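Local coordinates for protein member of DUF4221 family (Bacteroides vulgatus, PDB 3S9J) that is of unknown function but folds as a six-bladed beta-propeller, a member of the DUF4221 family from a gut bacterium, at residues A[89-93]-A[105-109]; A[218-222]-A[233-237]. The contacts are given in a common frame with arbitrary orientation. Where two conformers were deposited one is given. Numbering follows the deposited sequence.

Interaction 1 (A[89-93]-A[105-109]). With FMT (formic acid), chain I.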
ATOM      1  N   ASP A  89     -12.440  -9.732  -7.742  1.00 25.69           N
ATOM      2  CA  ASP A  89     -11.639 -10.749  -8.418  1.00 26.74           C
ATOM      3  C   ASP A  89     -11.245 -10.259  -9.795  1.00 26.39           C
ATOM      4  O   ASP A  89     -11.364  -9.062 -10.078  1.00 26.40           O
ATOM      5  CB  ASP A  89     -12.374 -12.094  -8.431  1.00 28.28           C
ATOM      6  CG  ASP A  89     -13.708 -12.053  -9.176  1.00 31.19           C
ATOM      7  OD1 ASP A  89     -13.918 -11.230 -10.066  1.00 29.00           O
ATOM      8  OD2 ASP A  89     -14.577 -12.885  -8.851  1.00 30.51           O
ATOM      9  N   SER A  90     -10.762 -11.148 -10.656  1.00 27.49           N
ATOM     10  CA  SER A  90     -10.201 -10.726 -11.944  1.00 25.36           C
ATOM     11  C   SER A  90     -11.252 -10.460 -13.004  1.00 25.12           C
ATOM     12  O   SER A  90     -10.928  -9.981 -14.080  1.00 24.90           O
ATOM     13  CB  SER A  90      -9.228 -11.773 -12.471  1.00 27.33           C
ATOM     14  OG  SER A  90      -9.895 -12.976 -12.826  1.00 26.79           O
ATOM     15  N   GLN A  91     -12.519 -10.719 -12.700  1.00 24.97           N
ATOM     16  CA  GLN A  91     -13.579 -10.501 -13.692  1.00 25.98           C
ATOM     17  C   GLN A  91     -13.998  -9.052 -13.814  1.00 24.81           C
ATOM     18  O   GLN A  91     -14.602  -8.645 -14.828  1.00 24.45           O
ATOM     19  CB  GLN A  91     -14.807 -11.352 -13.341  1.00 25.95           C
ATOM     20  CG  GLN A  91     -14.531 -12.855 -13.336  1.00 29.26           C
ATOM     21  CD  GLN A  91     -13.884 -13.353 -14.624  1.00 31.94           C
ATOM     22  OE1 GLN A  91     -14.339 -13.047 -15.722  1.00 29.29           O
ATOM     23  NE2 GLN A  91     -12.806 -14.109 -14.487  1.00 28.20           N
ATOM     24  N   TYR A  92     -13.674  -8.266 -12.787  1.00 23.20           N
ATOM     25  CA  TYR A  92     -13.988  -6.848 -12.739  1.00 22.85           C
ATOM     26  C   TYR A  92     -12.915  -6.183 -11.930  1.00 22.79           C
ATOM     27  O   TYR A  92     -12.800  -6.389 -10.712  1.00 22.88           O
ATOM     28  CB  TYR A  92     -15.356  -6.651 -12.059  1.00 24.97           C
ATOM     29  CG  TYR A  92     -15.836  -5.187 -12.000  1.00 24.63           C
ATOM     30  CD1 TYR A  92     -16.446  -4.585 -13.092  1.00 25.28           C
ATOM     31  CD2 TYR A  92     -15.687  -4.442 -10.841  1.00 29.09           C
ATOM     32  CE1 TYR A  92     -16.919  -3.260 -13.031  1.00 27.74           C
ATOM     33  CE2 TYR A  92     -16.132  -3.113 -10.771  1.00 29.03           C
ATOM     34  CZ  TYR A  92     -16.745  -2.543 -11.862  1.00 26.89           C
ATOM     35  OH  TYR A  92     -17.211  -1.250 -11.771  1.00 30.91           O
ATOM     36  N   ILE A  93     -12.089  -5.452 -12.660  1.00 22.73           N
ATOM     37  CA  ILE A  93     -10.869  -4.837 -12.133  1.00 20.86           C
ATOM     38  C   ILE A  93     -10.995  -3.330 -12.294  1.00 21.90           C
ATOM     39  O   ILE A  93     -11.412  -2.849 -13.342  1.00 22.06           O
ATOM     40  CB  ILE A  93      -9.618  -5.359 -12.896  1.00 20.85           C
ATOM     41  CG1 ILE A  93      -9.323  -6.820 -12.521  1.00 23.24           C
ATOM     42  CG2 ILE A  93      -8.345  -4.452 -12.610  1.00 18.74           C
ATOM     43  CD1 ILE A  93      -8.424  -7.572 -13.564  1.00 23.39           C
ATOM     44  N   SER A 105     -12.941   0.768 -15.246  1.00 21.19           N
ATOM     45  CA  SER A 105     -13.209  -0.629 -14.965  1.00 21.96           C
ATOM     46  C   SER A 105     -12.946  -1.431 -16.217  1.00 23.04           C
ATOM     47  O   SER A 105     -13.219  -0.989 -17.333  1.00 22.76           O
ATOM     48  CB  SER A 105     -14.624  -0.853 -14.453  1.00 24.05           C
ATOM     49  OG  SER A 105     -15.545  -0.298 -15.372  1.00 23.45           O
ATOM     50  N   ILE A 106     -12.328  -2.592 -16.023  1.00 22.42           N
ATOM     51  CA  ILE A 106     -12.020  -3.503 -17.126  1.00 23.19           C
ATOM     52  C   ILE A 106     -12.440  -4.911 -16.786  1.00 22.68           C
ATOM     53  O   ILE A 106     -12.626  -5.256 -15.611  1.00 22.98           O
ATOM     54  CB  ILE A 106     -10.517  -3.476 -17.519  1.00 22.48           C
ATOM     55  CG1 ILE A 106      -9.613  -4.000 -16.404  1.00 19.52           C
ATOM     56  CG2 ILE A 106     -10.072  -2.075 -17.885  1.00 22.63           C
ATOM     57  CD1 ILE A 106      -8.142  -4.150 -16.835  1.00 21.91           C
ATOM     58  N   ASN A 107     -12.628  -5.734 -17.823  1.00 24.04           N
ATOM     59  CA  ASN A 107     -12.843  -7.176 -17.591  1.00 25.88           C
ATOM     60  C   ASN A 107     -11.538  -7.989 -17.715  1.00 24.27           C
ATOM     61  O   ASN A 107     -10.452  -7.416 -17.881  1.00 25.52           O
ATOM     62  CB  ASN A 107     -13.952  -7.720 -18.497  1.00 27.20           C
ATOM     63  CG  ASN A 107     -13.601  -7.688 -19.968  1.00 28.49           C
ATOM     64  OD1 ASN A 107     -12.436  -7.630 -20.333  1.00 24.11           O
ATOM     65  ND2 ASN A 107     -14.630  -7.729 -20.835  1.00 28.72           N
ATOM     66  N   SER A 108     -11.645  -9.326 -17.628  1.00 25.33           N
ATOM     67  CA  SER A 108     -10.475 -10.203 -17.612  0.50 25.85           C
ATOM     68  C   SER A 108      -9.764 -10.249 -18.958  1.00 26.15           C
ATOM     69  O   SER A 108      -8.676 -10.783 -19.054  1.00 26.96           O
ATOM     70  CB  SER A 108     -10.880 -11.624 -17.191  0.50 28.54           C
ATOM     71  OG  SER A 108     -11.856 -12.168 -18.068  0.50 27.66           O
ATOM     72  N   GLN A 109     -10.405  -9.710 -19.990  1.00 25.15           N
ATOM     73  CA  GLN A 109      -9.817  -9.626 -21.320  0.50 26.40           C
ATOM     74  C   GLN A 109      -9.208  -8.243 -21.561  1.00 27.47           C
ATOM     75  O   GLN A 109      -8.759  -7.923 -22.678  1.00 28.15           O
ATOM     76  CB  GLN A 109     -10.883  -9.977 -22.375  0.50 29.14           C
ATOM     77  CG  GLN A 109     -11.393 -11.431 -22.286  0.50 31.97           C
ATOM     78  CD  GLN A 109     -12.418 -11.664 -21.165  0.50 34.52           C
ATOM     79  OE1 GLN A 109     -13.411 -10.933 -21.036  0.50 33.24           O
ATOM     80  NE2 GLN A 109     -12.181 -12.699 -20.356  0.50 36.50           N
TER
HETATM   81  C   FMT I 407     -17.843  -7.144 -19.256  1.00 64.59           C
HETATM   82  O1  FMT I 407     -17.914  -7.603 -18.106  1.00 64.43           O
HETATM   83  O2  FMT I 407     -17.285  -7.755 -20.168  1.00 63.59           O
HETATM   84  O   HOH W   1     -14.342 -10.545 -16.936  1.00 32.14           O
HETATM   85  O   HOH W   2     -13.883 -13.933 -18.196  1.00 49.51           O
HETATM   86  O   HOH W   3     -17.870  -0.036 -13.980  1.00 25.51           O

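Interaction 2 (A[218-222]-A[233-237])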
ATOM      1  N   GLY A 218       4.468   8.615  10.126  1.00 26.08           N
ATOM      2  CA  GLY A 218       5.191   9.329  11.184  1.00 28.50           C
ATOM      3  C   GLY A 218       4.587   9.267  12.568  1.00 27.91           C
ATOM      4  O   GLY A 218       4.982  10.044  13.426  1.00 31.66           O
ATOM      5  N   TYR A 219       3.651   8.353  12.815  1.00 27.74           N
ATOM      6  CA  TYR A 219       2.886   8.371  14.061  1.00 27.01           C
ATOM      7  C   TYR A 219       2.785   7.014  14.740  1.00 28.91           C
ATOM      8  O   TYR A 219       2.534   6.003  14.101  1.00 27.68           O
ATOM      9  CB  TYR A 219       1.479   8.913  13.786  1.00 26.98           C
ATOM     10  CG  TYR A 219       0.697   9.448  14.973  1.00 29.99           C
ATOM     11  CD1 TYR A 219       1.317  10.169  15.994  1.00 34.04           C
ATOM     12  CD2 TYR A 219      -0.677   9.286  15.042  1.00 36.42           C
ATOM     13  CE1 TYR A 219       0.571  10.697  17.054  1.00 40.57           C
ATOM     14  CE2 TYR A 219      -1.429   9.798  16.097  1.00 38.50           C
ATOM     15  CZ  TYR A 219      -0.804  10.501  17.094  1.00 39.45           C
ATOM     16  OH  TYR A 219      -1.563  11.019  18.122  1.00 40.04           O
ATOM     17  N   ASP A 220       2.922   7.020  16.066  1.00 30.35           N
ATOM     18  CA  ASP A 220       2.831   5.817  16.887  1.00 32.71           C
ATOM     19  C   ASP A 220       1.473   5.130  16.856  1.00 31.02           C
ATOM     20  O   ASP A 220       1.396   3.946  17.113  1.00 34.40           O
ATOM     21  CB  ASP A 220       3.071   6.156  18.355  1.00 35.23           C
ATOM     22  CG  ASP A 220       4.496   6.473  18.672  1.00 37.41           C
ATOM     23  OD1 ASP A 220       5.349   6.563  17.778  1.00 36.12           O
ATOM     24  OD2 ASP A 220       4.753   6.579  19.872  1.00 43.19           O
ATOM     25  N   SER A 221       0.403   5.865  16.573  1.00 33.25           N
ATOM     26  CA  SER A 221      -0.935   5.324  16.750  1.00 32.59           C
ATOM     27  C   SER A 221      -1.644   5.061  15.431  1.00 31.19           C
ATOM     28  O   SER A 221      -1.420   5.757  14.436  1.00 31.34           O
ATOM     29  CB  SER A 221      -1.785   6.255  17.626  1.00 36.83           C
ATOM     30  OG  SER A 221      -1.303   6.264  18.957  1.00 37.93           O
ATOM     31  N   LEU A 222      -2.479   4.037  15.451  1.00 31.07           N
ATOM     32  CA  LEU A 222      -3.398   3.740  14.350  1.00 31.36           C
ATOM     33  C   LEU A 222      -4.750   4.411  14.572  1.00 33.13           C
ATOM     34  O   LEU A 222      -5.243   4.500  15.694  1.00 33.95           O
ATOM     35  CB  LEU A 222      -3.639   2.235  14.237  1.00 32.14           C
ATOM     36  CG  LEU A 222      -2.454   1.352  13.884  1.00 31.31           C
ATOM     37  CD1 LEU A 222      -2.881  -0.128  13.980  1.00 30.83           C
ATOM     38  CD2 LEU A 222      -1.924   1.723  12.471  1.00 29.52           C
ATOM     39  N   TRP A 233      -8.350   5.771  18.343  1.00 35.37           N
ATOM     40  CA  TRP A 233      -6.908   5.661  18.183  1.00 35.34           C
ATOM     41  C   TRP A 233      -6.375   4.548  19.065  1.00 36.29           C
ATOM     42  O   TRP A 233      -6.815   4.401  20.210  1.00 35.83           O
ATOM     43  CB  TRP A 233      -6.222   6.977  18.541  1.00 37.06           C
ATOM     44  CG  TRP A 233      -6.584   8.112  17.639  1.00 39.59           C
ATOM     45  CD1 TRP A 233      -7.600   9.003  17.810  1.00 43.53           C
ATOM     46  CD2 TRP A 233      -5.927   8.476  16.432  1.00 34.35           C
ATOM     47  NE1 TRP A 233      -7.611   9.905  16.780  1.00 40.93           N
ATOM     48  CE2 TRP A 233      -6.593   9.597  15.915  1.00 39.99           C
ATOM     49  CE3 TRP A 233      -4.834   7.952  15.725  1.00 36.37           C
ATOM     50  CZ2 TRP A 233      -6.205  10.214  14.728  1.00 40.51           C
ATOM     51  CZ3 TRP A 233      -4.440   8.578  14.540  1.00 38.67           C
ATOM     52  CH2 TRP A 233      -5.124   9.693  14.058  1.00 36.25           C
ATOM     53  N   TYR A 234      -5.438   3.770  18.519  1.00 34.96           N
ATOM     54  CA  TYR A 234      -4.798   2.670  19.228  1.00 34.67           C
ATOM     55  C   TYR A 234      -3.291   2.739  19.069  1.00 36.73           C
ATOM     56  O   TYR A 234      -2.775   2.953  17.968  1.00 34.93           O
ATOM     57  CB  TYR A 234      -5.263   1.329  18.694  1.00 36.15           C
ATOM     58  CG  TYR A 234      -6.736   1.081  18.858  1.00 37.23           C
ATOM     59  CD1 TYR A 234      -7.240   0.576  20.044  1.00 40.65           C
ATOM     60  CD2 TYR A 234      -7.622   1.327  17.816  1.00 37.97           C
ATOM     61  CE1 TYR A 234      -8.591   0.339  20.202  1.00 43.66           C
ATOM     62  CE2 TYR A 234      -8.980   1.096  17.967  1.00 36.41           C
ATOM     63  CZ  TYR A 234      -9.455   0.605  19.164  1.00 44.59           C
ATOM     64  OH  TYR A 234     -10.795   0.349  19.309  1.00 45.14           O
ATOM     65  N   ASN A 235      -2.586   2.536  20.171  1.00 37.08           N
ATOM     66  CA  ASN A 235      -1.134   2.522  20.116  1.00 38.08           C
ATOM     67  C   ASN A 235      -0.621   1.374  19.260  1.00 35.05           C
ATOM     68  O   ASN A 235      -1.036   0.232  19.421  1.00 35.21           O
ATOM     69  CB  ASN A 235      -0.548   2.382  21.518  1.00 39.66           C
ATOM     70  CG  ASN A 235       0.968   2.454  21.508  1.00 48.02           C
ATOM     71  OD1 ASN A 235       1.645   1.455  21.726  1.00 57.51           O
ATOM     72  ND2 ASN A 235       1.502   3.632  21.205  1.00 49.97           N
ATOM     73  N   ALA A 236       0.305   1.673  18.360  1.00 33.92           N
ATOM     74  CA  ALA A 236       0.876   0.662  17.492  1.00 33.34           C
ATOM     75  C   ALA A 236       2.354   0.975  17.288  1.00 32.23           C
ATOM     76  O   ALA A 236       2.851   0.971  16.173  1.00 31.35           O
ATOM     77  CB  ALA A 236       0.135   0.622  16.156  1.00 31.68           C
ATOM     78  N   LYS A 237       3.040   1.242  18.399  1.00 34.28           N
ATOM     79  CA  LYS A 237       4.451   1.648  18.403  1.00 34.56           C
ATOM     80  C   LYS A 237       5.356   0.427  18.437  1.00 33.86           C
ATOM     81  O   LYS A 237       5.109  -0.523  19.192  1.00 35.28           O
ATOM     82  CB  LYS A 237       4.711   2.519  19.654  1.00 36.83           C
ATOM     83  CG  LYS A 237       6.162   2.802  19.959  1.00 35.63           C
ATOM     84  CD  LYS A 237       6.333   3.613  21.247  1.00 35.51           C
ATOM     85  CE  LYS A 237       7.818   3.737  21.567  1.00 36.10           C
ATOM     86  NZ  LYS A 237       8.511   2.427  21.792  1.00 36.20           N
TER

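Interaction 1 (A[89-93]-A[105-109])
Ser105 enters the contact with its CB 3.6 Å from CE1 of the Tyr92 ring, and water 3 joins Ser105 OG and Tyr92 OH, a link that suits a small hydroxyl side chain. Ile106 forms an antiparallel hydrogen-bonded pair with Ile93: Ile93 N donates to Ile106 O (3.0 Å) and Ile106 N to Ile93 O (2.8 Å). Their branched side chains share one face of the sheet, Ile93 CB lying 3.8 Å from Ile106 CG1, and continue onto Ile68 and Leu70. Asn107 CA makes a CA-H...O contact with Gln91 O, and ND2 donates to formic acid, probably from the crystallisation liquor. Ser108, small enough to approach the turn of 89-92, puts CB 3.5 Å from Ser90 O; water 1 ties its N to Gln91 O and OE1, while Gln91 NE2 bonds to Glu36. Asn107 OD1 with Gln109 N (2.9 Å) and Asp89 OD1 with Gln91 N (3.0 Å, opening a type I turn) make two Asx turns beside the pairing of the second and third strands of one propeller blade.

Interaction 2 (A[218-222]-A[233-237])
This is the open end of a beta hairpin, where strands 221-225 and 231-235, the third and outermost strands of one propeller blade, meet the loops that lead into and out of them. Leu222 and Tyr234 form an antiparallel hydrogen-bonded pair, with Leu222 N to Tyr234 O at 2.8 Å and Tyr234 N to Leu222 O at 2.9 Å. Ser221 pairs with Asn235 in the adjoining non-hydrogen-bonded pair, their side chains diverging. Past the ladder, Ala236 N still donates to Asp220 O (2.8 Å). The small Ala236 packs its CB 3.5 Å from Leu222 CG, an apolar contact suited to this buried spot. The edge of Tyr219 points to the face of Trp233 in an offset edge-to-face pair, Tyr219 ring centroid to Trp233 six-membered-ring centroid 5.6 Å, planes at 81°. Asp220, buried yet charged, is satisfied by Ser243 and Met244 N. Around the hairpin, Leu222 reaches Ile270 on strand 266-273 of the next blade, Lys237 touches Tyr267 of the same strand, and Trp233 touches Met223 and Pro185.

Interactions 1 and 2 belong to different blades of the propeller and lie on opposite sides of the chain's centre, their centres about 36 Å apart and nearest atoms about 26 Å apart. Neither holds the other's elements, but both join the third strand of a four-stranded antiparallel sheet to a neighbour: the second in interaction 1, the fourth in interaction 2. Direct backbone hydrogen bonds join the segments in both. Interaction 1 is the more buried, yet to its isoleucine contact it adds polar turns knit together by waters. Interaction 2 is only partly buried, and adds instead an aromatic pair that includes exposed Trp233 on the outermost strand.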